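Local coordinates for probable ss-1,3-N-acetylglucosaminyltransferase (Staphylococcus aureus subsp. aureus N315, PDB 6H21), which is a probable glycosyltransferase of the GT-A fold, joining a family 2 catalytic domain to a helical linker domain of the TarS type, at residues E265-T276 and V311-T320; K297-S305 and I330-V338. All coordinates share one frame; numbering follows the deposited sequence.

Contact 1 (E265-T276 and V311-T320); sequences EKRHQLAGKYTT and VPRDSDKYVT
In the helical TarS-type linker domain, the 3-10 turns of 313-318 lie against helix 264-281, where Y318 and D314 cover Q269 and H268. The Y318 ring lies with one face on the helix backbone: Q269 CA sits 3.8 Å from the Y318 centroid, and K317 CG covers the opposite face toward the rim. E265 OE2 lies at the ring's edge, near its plane, the carboxylate turned 49° from the ring, and its anti lone pair accepts Y318 OH at 2.7 Å. K317 NZ adds a salt bridge to E265 OE2, weak as a hydrogen bond, and is steadied by D314 O. E265 reaches this pair because its chain bends at chi2 (59°). H268 takes D314 CB over the centre of one face, 3.5 Å from the H268 ring centroid, while H268 ND1 bonds to the hydroxyl of Y256. G272 CA lies 3.4 Å from S315 O in a CA-H...O contact. T320 N donates to T276 OG1 (3.3 Å, 156°), which donates to G272 O. A water bridges T275 OG1, S315 OG and D316 OD1; T275 OG1 is also hydrogen-bonded to the hydroxyl of Y252 on helix 242-256. Backbone bonds S315 N to P312 O, D316 N to R313 O and Y318 N to S315 O, plus S315 OG to P312 O from the side chain, shape this 3-10 connection between helices 294-308 and 324-332.

Contact 2 (K297-S305 and I330-V338); sequences KIEWLNNFS and IRQNDLLAV
L301 and S305, one turn apart on helix 294-308, meet the bend between helices 324-332 and 335-344. The two methyls of L301 part company: CD2 rests on the backbone of L335, with L301 CD2 3.6 Å from L335 N, while CD1 reaches toward V338 tip to tip. L335 CD2 meets I298 CD1 and K297 CB. With S305 OG anti to the backbone N (chi1 -178°), the hydroxyl is carried to I330 O, donating at 2.8 Å in the carbonyl plane (C=O...O angle 158°); with CG2 of I330 set over one face of the F304 ring, 4.0 Å from the F304 centroid, I330 is gripped at both backbone and side chain. N333 swings its amide across L301: N333 OD1 approaches L301 CG at 3.4 Å, and N333 ND2 gives N302 OD1 a weak bond (3.2 Å). A water joins N333 OD1 to I298 O. The bend is a Schellman motif: N333 has positive phi (61°) and two bonds run back into the last turn, one of them N333 N to I330 O, which accepts from two donors. D334 follows as N-cap of the next helix; its OD1 receives A337 N at 3.0 Å from above the carboxylate plane, and the same side chain lies about 3 Å from a bound manganese ion. F304 also stacks on F245 of helix 242-256, and L336 of the second subunit packs on Q332, D334 and A337.

Both contacts lie in the helical linker domain, well away from the chain's centre, and each is partly buried. Their segments alternate along the chain: contact 1 lays an irregular 3-10 connection on helix 264-281, whereas contact 2 fits a bend between two helices against helix 294-308. Polar and charged groups, with an aromatic ring among them, do much of the work in contact 1; leucine and isoleucine side chains dominate contact 2, bordered by serine and asparagine bonds. R331 ties the two together, its NE in a salt bridge with D316 OD2 at 2.9 Å and its NH1 probably bonded to V311 O. Both also border the second subunit, whose Y294 meets R313 and Q332.

Contact 1 (E265-T276 and V311-T320)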
loop_
_atom_site.group_PDB
_atom_site.type_symbol
_atom_site.label_atom_id
_atom_site.label_comp_id
_atom_site.label_asym_id
_atom_site.label_seq_id
_atom_site.Cartn_x
_atom_site.Cartn_y
_atom_site.Cartn_z
ATOM N N GLU C 265 -23.241 -16.293 15.480
ATOM C CA GLU C 265 -22.831 -16.003 14.106
ATOM C C GLU C 265 -23.688 -14.870 13.531
ATOM O O GLU C 265 -23.199 -14.052 12.757
ATOM C CB GLU C 265 -22.939 -17.258 13.239
ATOM C CG GLU C 265 -22.157 -17.150 11.953
ATOM C CD GLU C 265 -20.667 -16.899 12.145
ATOM O OE1 GLU C 265 -20.092 -17.443 13.102
ATOM O OE2 GLU C 265 -20.082 -16.169 11.336
ATOM N N LYS C 266 -24.969 -14.858 13.903
ATOM C CA LYS C 266 -25.919 -13.785 13.559
ATOM C C LYS C 266 -25.442 -12.447 14.141
ATOM O O LYS C 266 -25.547 -11.403 13.476
ATOM C CB LYS C 266 -27.327 -14.143 14.052
ATOM C CG LYS C 266 -28.442 -13.192 13.619
ATOM C CD LYS C 266 -28.546 -12.957 12.112
ATOM C CE LYS C 266 -29.550 -11.873 11.769
ATOM N NZ LYS C 266 -29.651 -11.648 10.311
ATOM N N ARG C 267 -24.923 -12.462 15.378
ATOM C CA ARG C 267 -24.343 -11.236 15.984
ATOM C C ARG C 267 -23.112 -10.750 15.195
ATOM O O ARG C 267 -22.961 -9.528 14.934
ATOM C CB ARG C 267 -24.029 -11.505 17.456
ATOM C CG ARG C 267 -25.268 -11.695 18.317
ATOM C CD ARG C 267 -24.935 -12.323 19.649
ATOM N NE ARG C 267 -26.064 -12.334 20.561
ATOM C CZ ARG C 267 -26.001 -12.805 21.800
ATOM N NH1 ARG C 267 -24.884 -13.377 22.224
ATOM N NH2 ARG C 267 -27.049 -12.703 22.598
ATOM N N HIS C 268 -22.223 -11.686 14.822
ATOM C CA HIS C 268 -21.058 -11.388 13.984
ATOM C C HIS C 268 -21.503 -10.722 12.681
ATOM O O HIS C 268 -20.893 -9.769 12.225
ATOM C CB HIS C 268 -20.242 -12.645 13.661
ATOM C CG HIS C 268 -19.561 -13.281 14.828
ATOM N ND1 HIS C 268 -19.022 -12.541 15.869
ATOM C CD2 HIS C 268 -19.300 -14.582 15.107
ATOM C CE1 HIS C 268 -18.490 -13.365 16.757
ATOM N NE2 HIS C 268 -18.631 -14.624 16.302
ATOM N N GLN C 269 -22.573 -11.249 12.083
ATOM C CA GLN C 269 -23.086 -10.738 10.812
ATOM C C GLN C 269 -23.604 -9.309 10.995
ATOM O O GLN C 269 -23.311 -8.453 10.188
ATOM C CB GLN C 269 -24.207 -11.615 10.265
ATOM C CG GLN C 269 -24.709 -11.146 8.910
ATOM C CD GLN C 269 -25.978 -11.851 8.509
ATOM O OE1 GLN C 269 -26.930 -11.953 9.287
ATOM N NE2 GLN C 269 -25.994 -12.350 7.285
ATOM N N LEU C 270 -24.402 -9.077 12.044
ATOM C CA LEU C 270 -24.950 -7.738 12.287
ATOM C C LEU C 270 -23.819 -6.730 12.553
ATOM O O LEU C 270 -23.869 -5.605 12.087
ATOM C CB LEU C 270 -25.922 -7.814 13.464
ATOM C CG LEU C 270 -27.252 -8.493 13.153
ATOM C CD1 LEU C 270 -27.998 -8.805 14.435
ATOM C CD2 LEU C 270 -28.103 -7.634 12.228
ATOM N N ALA C 271 -22.832 -7.147 13.343
ATOM C CA ALA C 271 -21.676 -6.348 13.689
ATOM C C ALA C 271 -20.871 -5.982 12.428
ATOM O O ALA C 271 -20.430 -4.844 12.288
ATOM C CB ALA C 271 -20.843 -7.101 14.692
ATOM N N GLY C 272 -20.700 -6.947 11.509
ATOM C CA GLY C 272 -20.024 -6.724 10.226
ATOM C C GLY C 272 -20.781 -5.758 9.324
ATOM O O GLY C 272 -20.192 -4.903 8.635
ATOM N N LYS C 273 -22.106 -5.905 9.278
ATOM C CA LYS C 273 -22.926 -4.992 8.501
ATOM C C LYS C 273 -22.847 -3.578 9.082
ATOM O O LYS C 273 -22.841 -2.591 8.325
ATOM C CB LYS C 273 -24.361 -5.508 8.426
ATOM C CG LYS C 273 -24.499 -6.813 7.647
ATOM C CD LYS C 273 -24.107 -6.700 6.188
ATOM C CE LYS C 273 -23.858 -8.064 5.571
ATOM N NZ LYS C 273 -23.676 -7.965 4.103
ATOM N N TYR C 274 -22.765 -3.466 10.412
ATOM C CA TYR C 274 -22.663 -2.140 11.032
ATOM C C TYR C 274 -21.288 -1.536 10.695
ATOM O O TYR C 274 -21.186 -0.340 10.397
ATOM C CB TYR C 274 -22.920 -2.130 12.547
ATOM C CG TYR C 274 -22.862 -0.715 13.051
ATOM C CD1 TYR C 274 -23.938 0.138 12.885
ATOM C CD2 TYR C 274 -21.678 -0.177 13.514
ATOM C CE1 TYR C 274 -23.866 1.479 13.238
ATOM C CE2 TYR C 274 -21.578 1.171 13.831
ATOM C CZ TYR C 274 -22.674 2.005 13.701
ATOM O OH TYR C 274 -22.570 3.335 14.019
ATOM N N THR C 275 -20.239 -2.359 10.764
ATOM C CA THR C 275 -18.889 -1.911 10.440
ATOM C C THR C 275 -18.866 -1.331 9.015
ATOM O O THR C 275 -18.269 -0.291 8.781
ATOM C CB THR C 275 -17.854 -3.028 10.644
ATOM O OG1 THR C 275 -17.824 -3.418 12.021
ATOM C CG2 THR C 275 -16.470 -2.582 10.218
ATOM N N THR C 276 -19.524 -2.014 8.072
ATOM C CA THR C 276 -19.638 -1.558 6.693
ATOM C C THR C 276 -20.299 -0.176 6.659
ATOM O O THR C 276 -19.789 0.746 6.033
ATOM C CB THR C 276 -20.399 -2.561 5.812
ATOM O OG1 THR C 276 -19.733 -3.823 5.884
ATOM C CG2 THR C 276 -20.505 -2.131 4.363
ATOM N N VAL C 311 -14.273 -5.488 18.879
ATOM C CA VAL C 311 -15.249 -6.186 18.069
ATOM C C VAL C 311 -14.590 -7.480 17.614
ATOM O O VAL C 311 -13.466 -7.451 17.145
ATOM C CB VAL C 311 -15.736 -5.322 16.895
ATOM C CG1 VAL C 311 -16.816 -6.027 16.097
ATOM C CG2 VAL C 311 -16.210 -3.967 17.377
ATOM N N PRO C 312 -15.214 -8.660 17.805
ATOM C CA PRO C 312 -14.617 -9.906 17.319
ATOM C C PRO C 312 -14.277 -9.860 15.822
ATOM O O PRO C 312 -15.031 -9.322 15.014
ATOM C CB PRO C 312 -15.687 -10.966 17.620
ATOM C CG PRO C 312 -16.500 -10.378 18.766
ATOM C CD PRO C 312 -16.469 -8.882 18.546
ATOM N N ARG C 313 -13.108 -10.416 15.502
ATOM C CA ARG C 313 -12.585 -10.493 14.160
ATOM C C ARG C 313 -13.506 -11.370 13.303
ATOM O O ARG C 313 -13.541 -11.206 12.106
ATOM C CB ARG C 313 -11.153 -11.027 14.200
ATOM C CG ARG C 313 -10.117 -9.937 14.430
ATOM C CD ARG C 313 -8.688 -10.435 14.317
ATOM N NE ARG C 313 -7.754 -9.319 14.375
ATOM C CZ ARG C 313 -7.349 -8.617 13.321
ATOM N NH1 ARG C 313 -7.902 -8.813 12.134
ATOM N NH2 ARG C 313 -6.417 -7.694 13.465
ATOM N N ASP C 314 -14.280 -12.252 13.941
ATOM C CA ASP C 314 -15.231 -13.137 13.252
ATOM C C ASP C 314 -16.284 -12.326 12.472
ATOM O O ASP C 314 -16.905 -12.863 11.543
ATOM C CB ASP C 314 -15.885 -14.101 14.247
ATOM C CG ASP C 314 -15.019 -15.295 14.632
ATOM O OD1 ASP C 314 -14.068 -15.636 13.891
ATOM O OD2 ASP C 314 -15.284 -15.876 15.654
ATOM N N SER C 315 -16.480 -11.044 12.834
ATOM C CA SER C 315 -17.431 -10.163 12.132
ATOM C C SER C 315 -16.857 -9.639 10.811
ATOM O O SER C 315 -17.621 -9.173 9.996
ATOM C CB SER C 315 -17.872 -9.007 13.004
ATOM O OG SER C 315 -16.796 -8.126 13.273
ATOM N N ASP C 316 -15.524 -9.646 10.661
ATOM C CA ASP C 316 -14.839 -8.997 9.561
ATOM C C ASP C 316 -15.198 -9.632 8.211
ATOM O O ASP C 316 -15.259 -8.934 7.243
ATOM C CB ASP C 316 -13.312 -8.996 9.751
ATOM C CG ASP C 316 -12.863 -8.090 10.892
ATOM O OD1 ASP C 316 -13.754 -7.391 11.444
ATOM O OD2 ASP C 316 -11.616 -8.057 11.187
ATOM N N LYS C 317 -15.431 -10.942 8.157
ATOM C CA LYS C 317 -15.792 -11.600 6.909
ATOM C C LYS C 317 -17.140 -11.090 6.390
ATOM O O LYS C 317 -17.450 -11.309 5.243
ATOM C CB LYS C 317 -15.848 -13.121 7.075
ATOM C CG LYS C 317 -16.892 -13.678 8.037
ATOM C CD LYS C 317 -16.803 -15.194 8.117
ATOM C CE LYS C 317 -17.680 -15.820 9.171
ATOM N NZ LYS C 317 -17.105 -15.628 10.525
ATOM N N TYR C 318 -17.935 -10.417 7.235
ATOM C CA TYR C 318 -19.225 -9.916 6.811
ATOM C C TYR C 318 -19.127 -8.474 6.300
ATOM O O TYR C 318 -20.109 -7.928 5.883
ATOM C CB TYR C 318 -20.236 -10.054 7.951
ATOM C CG TYR C 318 -20.552 -11.489 8.267
ATOM C CD1 TYR C 318 -21.291 -12.265 7.385
ATOM C CD2 TYR C 318 -20.078 -12.085 9.424
ATOM C CE1 TYR C 318 -21.581 -13.594 7.657
ATOM C CE2 TYR C 318 -20.352 -13.412 9.709
ATOM C CZ TYR C 318 -21.103 -14.170 8.823
ATOM O OH TYR C 318 -21.387 -15.473 9.113
ATOM N N VAL C 319 -17.937 -7.877 6.308
ATOM C CA VAL C 319 -17.760 -6.506 5.841
ATOM C C VAL C 319 -17.596 -6.541 4.317
ATOM O O VAL C 319 -16.918 -7.435 3.805
ATOM C CB VAL C 319 -16.528 -5.881 6.518
ATOM C CG1 VAL C 319 -16.158 -4.542 5.917
ATOM C CG2 VAL C 319 -16.718 -5.794 8.022
ATOM N N THR C 320 -18.178 -5.570 3.603
ATOM C CA THR C 320 -18.016 -5.506 2.164
ATOM C C THR C 320 -16.512 -5.519 1.825
ATOM O O THR C 320 -15.732 -4.771 2.396
ATOM C CB THR C 320 -18.801 -4.328 1.576
ATOM O OG1 THR C 320 -20.158 -4.493 1.997
ATOM C CG2 THR C 320 -18.770 -4.296 0.059
HETATM O O HOH W 1 -16.289 -5.805 11.933
#

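Contact 2 (K297-S305 and I330-V338)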
loop_
_atom_site.group_PDB
_atom_site.type_symbol
_atom_site.label_atom_id
_atom_site.label_comp_id
_atom_site.label_asym_id
_atom_site.label_seq_id
_atom_site.Cartn_x
_atom_site.Cartn_y
_atom_site.Cartn_z
ATOM N N LYS C 297 -4.832 13.269 13.836
ATOM C CA LYS C 297 -5.084 12.023 13.104
ATOM C C LYS C 297 -4.707 10.824 13.983
ATOM O O LYS C 297 -5.424 9.833 14.029
ATOM C CB LYS C 297 -4.279 11.960 11.804
ATOM C CG LYS C 297 -4.671 12.982 10.757
ATOM C CD LYS C 297 -3.839 12.891 9.485
ATOM C CE LYS C 297 -4.510 13.625 8.347
ATOM N NZ LYS C 297 -3.625 13.750 7.175
ATOM N N ILE C 298 -3.550 10.922 14.644
ATOM C CA ILE C 298 -3.040 9.837 15.443
ATOM C C ILE C 298 -4.039 9.563 16.583
ATOM O O ILE C 298 -4.416 8.403 16.813
ATOM C CB ILE C 298 -1.602 10.103 15.943
ATOM C CG1 ILE C 298 -0.571 10.054 14.809
ATOM C CG2 ILE C 298 -1.215 9.125 17.034
ATOM C CD1 ILE C 298 -0.324 8.665 14.237
ATOM N N GLU C 299 -4.492 10.626 17.261
ATOM C CA GLU C 299 -5.414 10.474 18.395
ATOM C C GLU C 299 -6.750 9.904 17.894
ATOM O O GLU C 299 -7.292 8.984 18.506
ATOM C CB GLU C 299 -5.564 11.798 19.156
ATOM C CG GLU C 299 -6.152 11.653 20.561
ATOM N N TRP C 300 -7.283 10.456 16.802
ATOM C CA TRP C 300 -8.524 9.960 16.186
ATOM C C TRP C 300 -8.428 8.448 15.888
ATOM O O TRP C 300 -9.305 7.652 16.285
ATOM C CB TRP C 300 -8.868 10.758 14.920
ATOM C CG TRP C 300 -10.167 10.338 14.306
ATOM C CD1 TRP C 300 -10.347 9.413 13.323
ATOM C CD2 TRP C 300 -11.483 10.796 14.664
ATOM N NE1 TRP C 300 -11.675 9.281 13.029
ATOM C CE2 TRP C 300 -12.396 10.114 13.832
ATOM C CE3 TRP C 300 -11.976 11.704 15.613
ATOM C CZ2 TRP C 300 -13.774 10.318 13.908
ATOM C CZ3 TRP C 300 -13.341 11.894 15.690
ATOM C CH2 TRP C 300 -14.223 11.217 14.840
ATOM N N LEU C 301 -7.355 8.048 15.196
ATOM C CA LEU C 301 -7.189 6.669 14.793
ATOM C C LEU C 301 -6.969 5.793 16.026
ATOM O O LEU C 301 -7.420 4.698 16.034
ATOM C CB LEU C 301 -6.008 6.529 13.831
ATOM C CG LEU C 301 -5.659 5.099 13.419
ATOM C CD1 LEU C 301 -6.822 4.419 12.700
ATOM C CD2 LEU C 301 -4.422 5.108 12.528
ATOM N N ASN C 302 -6.218 6.279 17.016
ATOM C CA ASN C 302 -6.054 5.529 18.259
ATOM C C ASN C 302 -7.418 5.169 18.894
ATOM O O ASN C 302 -7.606 4.042 19.324
ATOM C CB ASN C 302 -5.190 6.271 19.270
ATOM C CG ASN C 302 -4.792 5.364 20.412
ATOM O OD1 ASN C 302 -4.063 4.388 20.205
ATOM N ND2 ASN C 302 -5.292 5.651 21.602
ATOM N N ASN C 303 -8.357 6.118 18.944
ATOM C CA ASN C 303 -9.687 5.879 19.511
ATOM C C ASN C 303 -10.469 4.899 18.632
ATOM O O ASN C 303 -11.146 4.020 19.151
ATOM C CB ASN C 303 -10.480 7.176 19.675
ATOM C CG ASN C 303 -9.993 8.001 20.845
ATOM O OD1 ASN C 303 -9.700 7.447 21.899
ATOM N ND2 ASN C 303 -9.893 9.309 20.674
ATOM N N PHE C 304 -10.380 5.082 17.307
ATOM C CA PHE C 304 -11.088 4.245 16.339
ATOM C C PHE C 304 -10.588 2.808 16.508
ATOM O O PHE C 304 -11.386 1.883 16.597
ATOM C CB PHE C 304 -10.855 4.744 14.904
ATOM C CG PHE C 304 -11.830 4.277 13.853
ATOM C CD1 PHE C 304 -12.639 3.176 14.049
ATOM C CD2 PHE C 304 -11.905 4.927 12.622
ATOM C CE1 PHE C 304 -13.521 2.756 13.068
ATOM C CE2 PHE C 304 -12.795 4.511 11.646
ATOM C CZ PHE C 304 -13.613 3.434 11.884
ATOM N N SER C 305 -9.260 2.651 16.542
ATOM C CA SER C 305 -8.593 1.357 16.617
ATOM C C SER C 305 -8.981 0.640 17.920
ATOM O O SER C 305 -9.378 -0.510 17.927
ATOM C CB SER C 305 -7.104 1.530 16.526
ATOM O OG SER C 305 -6.465 0.266 16.559
ATOM N N ILE C 330 -7.067 -0.033 10.296
ATOM C CA ILE C 330 -7.642 0.530 11.545
ATOM C C ILE C 330 -7.341 -0.406 12.717
ATOM O O ILE C 330 -6.880 0.053 13.787
ATOM C CB ILE C 330 -9.135 0.843 11.377
ATOM C CG1 ILE C 330 -9.314 1.964 10.354
ATOM C CG2 ILE C 330 -9.781 1.187 12.729
ATOM C CD1 ILE C 330 -10.684 2.060 9.765
ATOM N N ARG C 331 -7.553 -1.716 12.530
ATOM C CA ARG C 331 -7.252 -2.678 13.602
ATOM C C ARG C 331 -5.779 -2.573 14.013
ATOM O O ARG C 331 -5.475 -2.669 15.188
ATOM C CB ARG C 331 -7.579 -4.129 13.232
ATOM C CG ARG C 331 -9.069 -4.430 13.132
ATOM C CD ARG C 331 -9.374 -5.910 13.128
ATOM N NE ARG C 331 -10.801 -6.197 13.202
ATOM C CZ ARG C 331 -11.506 -6.320 14.315
ATOM N NH1 ARG C 331 -12.793 -6.617 14.231
ATOM N NH2 ARG C 331 -10.931 -6.116 15.487
ATOM N N GLN C 332 -4.881 -2.400 13.032
ATOM C CA GLN C 332 -3.434 -2.364 13.289
ATOM C C GLN C 332 -2.995 -0.983 13.810
ATOM O O GLN C 332 -1.843 -0.835 14.180
ATOM C CB GLN C 332 -2.648 -2.694 12.012
ATOM C CG GLN C 332 -2.882 -4.114 11.494
ATOM C CD GLN C 332 -2.400 -5.178 12.448
ATOM O OE1 GLN C 332 -1.442 -4.978 13.179
ATOM N NE2 GLN C 332 -3.083 -6.308 12.481
ATOM N N ASN C 333 -3.886 0.020 13.796
ATOM C CA ASN C 333 -3.592 1.382 14.302
ATOM C C ASN C 333 -2.428 1.964 13.480
ATOM O O ASN C 333 -1.485 2.494 14.020
ATOM C CB ASN C 333 -3.336 1.367 15.823
ATOM C CG ASN C 333 -3.396 2.729 16.490
ATOM O OD1 ASN C 333 -4.016 3.672 15.985
ATOM N ND2 ASN C 333 -2.789 2.830 17.662
ATOM N N ASP C 334 -2.529 1.864 12.147
ATOM C CA ASP C 334 -1.440 2.168 11.217
ATOM C C ASP C 334 -1.890 3.271 10.255
ATOM O O ASP C 334 -2.579 3.002 9.279
ATOM C CB ASP C 334 -1.023 0.908 10.458
ATOM C CG ASP C 334 0.281 1.013 9.671
ATOM O OD1 ASP C 334 0.477 1.986 8.903
ATOM O OD2 ASP C 334 1.044 0.045 9.743
ATOM N N LEU C 335 -1.517 4.517 10.568
ATOM C CA LEU C 335 -2.033 5.652 9.862
ATOM C C LEU C 335 -1.595 5.586 8.391
ATOM O O LEU C 335 -2.385 5.897 7.522
ATOM C CB LEU C 335 -1.574 6.946 10.540
ATOM C CG LEU C 335 -2.001 8.227 9.820
ATOM C CD1 LEU C 335 -3.516 8.350 9.751
ATOM C CD2 LEU C 335 -1.394 9.465 10.475
ATOM N N LEU C 336 -0.349 5.164 8.131
ATOM C CA LEU C 336 0.179 5.070 6.724
ATOM C C LEU C 336 -0.695 4.114 5.901
ATOM O O LEU C 336 -1.013 4.377 4.738
ATOM C CB LEU C 336 1.638 4.600 6.734
ATOM C CG LEU C 336 2.694 5.644 7.111
ATOM C CD1 LEU C 336 4.090 5.042 7.124
ATOM C CD2 LEU C 336 2.674 6.814 6.161
ATOM N N ALA C 337 -1.048 2.995 6.522
ATOM C CA ALA C 337 -1.871 1.965 5.894
ATOM C C ALA C 337 -3.292 2.486 5.653
ATOM O O ALA C 337 -3.861 2.191 4.627
ATOM C CB ALA C 337 -1.864 0.712 6.719
ATOM N N VAL C 338 -3.849 3.307 6.554
ATOM C CA VAL C 338 -5.192 3.874 6.299
ATOM C C VAL C 338 -5.128 4.852 5.115
ATOM O O VAL C 338 -5.979 4.814 4.212
ATOM C CB VAL C 338 -5.823 4.508 7.556
ATOM C CG1 VAL C 338 -7.208 5.062 7.257
ATOM C CG2 VAL C 338 -5.878 3.517 8.711
HETATM O O HOH W 2 -2.898 6.048 16.003
#